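Long-range contact in genome polyprotein (Chicken sicinivirus JSY, PDB 6QWT), which probably copies the viral RNA genome, this chain being the 3Dpol RNA-dependent RNA polymerase cut from the polyprotein: residues 37-42 with 157-162. Numbering follows the deposited sequence.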
ATOM      1  N   ALA A  37     -16.991   7.503   1.353  1.00 25.19           N
ATOM      2  CA  ALA A  37     -17.007   7.453  -0.102  1.00 26.87           C
ATOM      3  C   ALA A  37     -18.360   6.979  -0.618  1.00 23.44           C
ATOM      4  O   ALA A  37     -19.089   6.244   0.056  1.00 20.67           O
ATOM      5  CB  ALA A  37     -15.910   6.522  -0.621  1.00 21.98           C
ATOM      6  N   VAL A  38     -18.688   7.408  -1.834  1.00 22.96           N
ATOM      7  CA  VAL A  38     -19.912   6.975  -2.495  1.00 23.17           C
ATOM      8  C   VAL A  38     -19.810   5.484  -2.797  1.00 23.04           C
ATOM      9  O   VAL A  38     -18.897   5.036  -3.501  1.00 20.94           O
ATOM     10  CB  VAL A  38     -20.161   7.787  -3.772  1.00 23.34           C
ATOM     11  CG1 VAL A  38     -21.339   7.216  -4.552  1.00 21.04           C
ATOM     12  CG2 VAL A  38     -20.395   9.246  -3.433  1.00 22.66           C
ATOM     13  N   LEU A  39     -20.745   4.700  -2.265  1.00 20.66           N
ATOM     14  CA  LEU A  39     -20.800   3.281  -2.580  1.00 24.89           C
ATOM     15  C   LEU A  39     -21.994   2.896  -3.440  1.00 25.47           C
ATOM     16  O   LEU A  39     -21.919   1.890  -4.152  1.00 22.75           O
ATOM     17  CB  LEU A  39     -20.812   2.443  -1.291  1.00 23.54           C
ATOM     18  CG  LEU A  39     -19.646   2.678  -0.320  1.00 24.31           C
ATOM     19  CD1 LEU A  39     -19.794   1.818   0.923  1.00 25.98           C
ATOM     20  CD2 LEU A  39     -18.297   2.422  -0.989  1.00 22.62           C
ATOM     21  N   SER A  40     -23.074   3.671  -3.411  1.00 23.24           N
ATOM     22  CA  SER A  40     -24.302   3.334  -4.117  1.00 25.92           C
ATOM     23  C   SER A  40     -24.414   4.126  -5.414  1.00 27.46           C
ATOM     24  O   SER A  40     -24.018   5.294  -5.478  1.00 27.01           O
ATOM     25  CB  SER A  40     -25.523   3.604  -3.236  1.00 26.01           C
ATOM     26  OG  SER A  40     -26.704   3.703  -4.012  1.00 28.78           O
ATOM     27  N   ARG A  41     -24.967   3.482  -6.446  1.00 27.03           N
ATOM     28  CA  ARG A  41     -25.241   4.179  -7.698  1.00 25.97           C
ATOM     29  C   ARG A  41     -26.381   5.179  -7.567  1.00 26.68           C
ATOM     30  O   ARG A  41     -26.613   5.955  -8.502  1.00 31.59           O
ATOM     31  CB  ARG A  41     -25.560   3.172  -8.807  1.00 26.88           C
ATOM     32  CG  ARG A  41     -24.574   2.011  -8.907  1.00 29.00           C
ATOM     33  CD  ARG A  41     -24.200   1.710 -10.352  1.00 28.45           C
ATOM     34  NE  ARG A  41     -25.202   0.904 -11.037  1.00 33.68           N
ATOM     35  CZ  ARG A  41     -25.533   1.042 -12.318  1.00 35.86           C
ATOM     36  NH1 ARG A  41     -26.460   0.256 -12.847  1.00 37.14           N
ATOM     37  NH2 ARG A  41     -24.946   1.965 -13.068  1.00 30.66           N
ATOM     38  N   HIS A  42     -27.092   5.183  -6.438  1.00 26.72           N
ATOM     39  CA  HIS A  42     -28.192   6.106  -6.191  1.00 32.07           C
ATOM     40  C   HIS A  42     -27.864   7.126  -5.101  1.00 32.48           C
ATOM     41  O   HIS A  42     -28.780   7.734  -4.536  1.00 34.69           O
ATOM     42  CB  HIS A  42     -29.461   5.333  -5.818  1.00 31.24           C
ATOM     43  CG  HIS A  42     -29.826   4.256  -6.793  1.00 33.55           C
ATOM     44  ND1 HIS A  42     -29.374   2.960  -6.674  1.00 35.35           N
ATOM     45  CD2 HIS A  42     -30.601   4.282  -7.902  1.00 30.78           C
ATOM     46  CE1 HIS A  42     -29.854   2.233  -7.666  1.00 31.28           C
ATOM     47  NE2 HIS A  42     -30.603   3.012  -8.428  1.00 34.32           N
ATOM     48  N   LEU A 157     -15.848  -1.682  -3.964  1.00 25.19           N
ATOM     49  CA  LEU A 157     -15.640  -0.260  -3.732  1.00 25.35           C
ATOM     50  C   LEU A 157     -15.134  -0.059  -2.309  1.00 25.16           C
ATOM     51  O   LEU A 157     -15.696  -0.606  -1.351  1.00 21.73           O
ATOM     52  CB  LEU A 157     -16.941   0.507  -3.959  1.00 24.90           C
ATOM     53  CG  LEU A 157     -17.570   0.320  -5.340  1.00 26.43           C
ATOM     54  CD1 LEU A 157     -18.933   0.994  -5.419  1.00 20.08           C
ATOM     55  CD2 LEU A 157     -16.639   0.850  -6.419  1.00 25.52           C
ATOM     56  N   LYS A 158     -14.056   0.704  -2.171  1.00 29.88           N
ATOM     57  CA  LYS A 158     -13.403   0.841  -0.875  1.00 26.52           C
ATOM     58  C   LYS A 158     -14.208   1.780   0.012  1.00 22.96           C
ATOM     59  O   LYS A 158     -14.338   2.973  -0.283  1.00 24.16           O
ATOM     60  CB  LYS A 158     -11.970   1.339  -1.034  1.00 30.87           C
ATOM     61  CG  LYS A 158     -11.189   1.296   0.275  1.00 27.71           C
ATOM     62  CD  LYS A 158      -9.742   1.757   0.138  1.00 33.18           C
ATOM     63  CE  LYS A 158      -8.841   0.896   1.020  1.00 39.46           C
ATOM     64  NZ  LYS A 158      -7.638   0.457   0.266  1.00 45.98           N
ATOM     65  N   ASP A 159     -14.730   1.241   1.108  1.00 22.74           N
ATOM     66  CA  ASP A 159     -15.499   1.998   2.090  1.00 25.25           C
ATOM     67  C   ASP A 159     -14.527   2.754   2.989  1.00 25.98           C
ATOM     68  O   ASP A 159     -13.868   2.154   3.844  1.00 26.84           O
ATOM     69  CB  ASP A 159     -16.371   1.034   2.884  1.00 25.52           C
ATOM     70  CG  ASP A 159     -17.346   1.736   3.820  1.00 27.86           C
ATOM     71  OD1 ASP A 159     -18.032   1.009   4.572  1.00 28.37           O
ATOM     72  OD2 ASP A 159     -17.436   2.988   3.817  1.00 25.65           O
ATOM     73  N   GLU A 160     -14.426   4.069   2.792  1.00 25.76           N
ATOM     74  CA  GLU A 160     -13.437   4.873   3.499  1.00 24.49           C
ATOM     75  C   GLU A 160     -13.838   6.340   3.433  1.00 26.90           C
ATOM     76  O   GLU A 160     -14.640   6.743   2.590  1.00 24.73           O
ATOM     77  CB  GLU A 160     -12.034   4.689   2.908  1.00 24.92           C
ATOM     78  CG  GLU A 160     -11.801   5.524   1.648  1.00 28.97           C
ATOM     79  CD  GLU A 160     -10.560   5.114   0.879  1.00 31.59           C
ATOM     80  OE1 GLU A 160     -10.606   5.124  -0.371  1.00 26.86           O
ATOM     81  OE2 GLU A 160      -9.540   4.788   1.522  1.00 36.70           O
ATOM     82  N   LEU A 161     -13.260   7.136   4.335  1.00 22.96           N
ATOM     83  CA  LEU A 161     -13.462   8.579   4.297  1.00 24.13           C
ATOM     84  C   LEU A 161     -12.758   9.180   3.087  1.00 25.83           C
ATOM     85  O   LEU A 161     -11.631   8.804   2.751  1.00 24.38           O
ATOM     86  CB  LEU A 161     -12.934   9.233   5.577  1.00 24.97           C
ATOM     87  CG  LEU A 161     -13.722   9.042   6.876  1.00 26.38           C
ATOM     88  CD1 LEU A 161     -13.083   9.845   7.999  1.00 26.17           C
ATOM     89  CD2 LEU A 161     -15.188   9.427   6.704  1.00 24.53           C
ATOM     90  N   ARG A 162     -13.430  10.122   2.426  1.00 22.45           N
ATOM     91  CA  ARG A 162     -12.876  10.811   1.271  1.00 24.71           C
ATOM     92  C   ARG A 162     -13.185  12.296   1.377  1.00 24.68           C
ATOM     93  O   ARG A 162     -14.156  12.696   2.024  1.00 26.90           O
ATOM     94  CB  ARG A 162     -13.439  10.254  -0.046  1.00 25.65           C
ATOM     95  CG  ARG A 162     -13.197   8.767  -0.242  1.00 26.70           C
ATOM     96  CD  ARG A 162     -11.785   8.499  -0.709  1.00 25.78           C
ATOM     97  NE  ARG A 162     -11.684   8.584  -2.162  1.00 32.21           N
ATOM     98  CZ  ARG A 162     -10.545   8.739  -2.825  1.00 39.07           C
ATOM     99  NH1 ARG A 162      -9.396   8.828  -2.165  1.00 38.37           N
ATOM    100  NH2 ARG A 162     -10.555   8.805  -4.152  1.00 33.92           N
TER
HETATM  101  O   HOH W   1     -17.383   4.802   2.120  1.00 25.36           O
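Leu39 lays its two methyls against different residues of 157-162. Its CD2 meets CB of Leu157 at 3.8 Å, the two leucine side chains sliding past each other in opposite directions, while CD1 sits 3.8 Å from CG of Asp159, whose side chain crosses that of Leu39 at about a right angle. In Leu157, chi2 of 174° extends CD1 to 3.4 Å from the carbonyl O of Leu39. Leu157 also packs on Asp51 and Ala54 of helix 50-54. At the other end, Ala37 N donates to Glu160 O at 2.8 Å, just past strand 34-36, which pairs with 161-163 in a two-stranded antiparallel sheet; Arg162 pairs through its backbone with Glu35. The loop after strand 34-36 lies here against the turn linking strands 152-157 and 161-163, in the N-terminal part of the polymerase. Ala37 CB points toward 157-162 and touches Arg162 CG at 3.5 Å; the arginine chain bends at chi2 (-79°) and chi3, and NH2 is hydrogen-bonded to Lys171 O. CG of Asp159 is anti to the backbone N (chi1 -173°), which carries the carboxylate towards Leu39 CD1. A water lies between Asp159 OD2 and Ala37 O, 3.0 Å from the latter. Ser19 and Lys20 bind the same carboxylate, through OD2 and OD1 respectively.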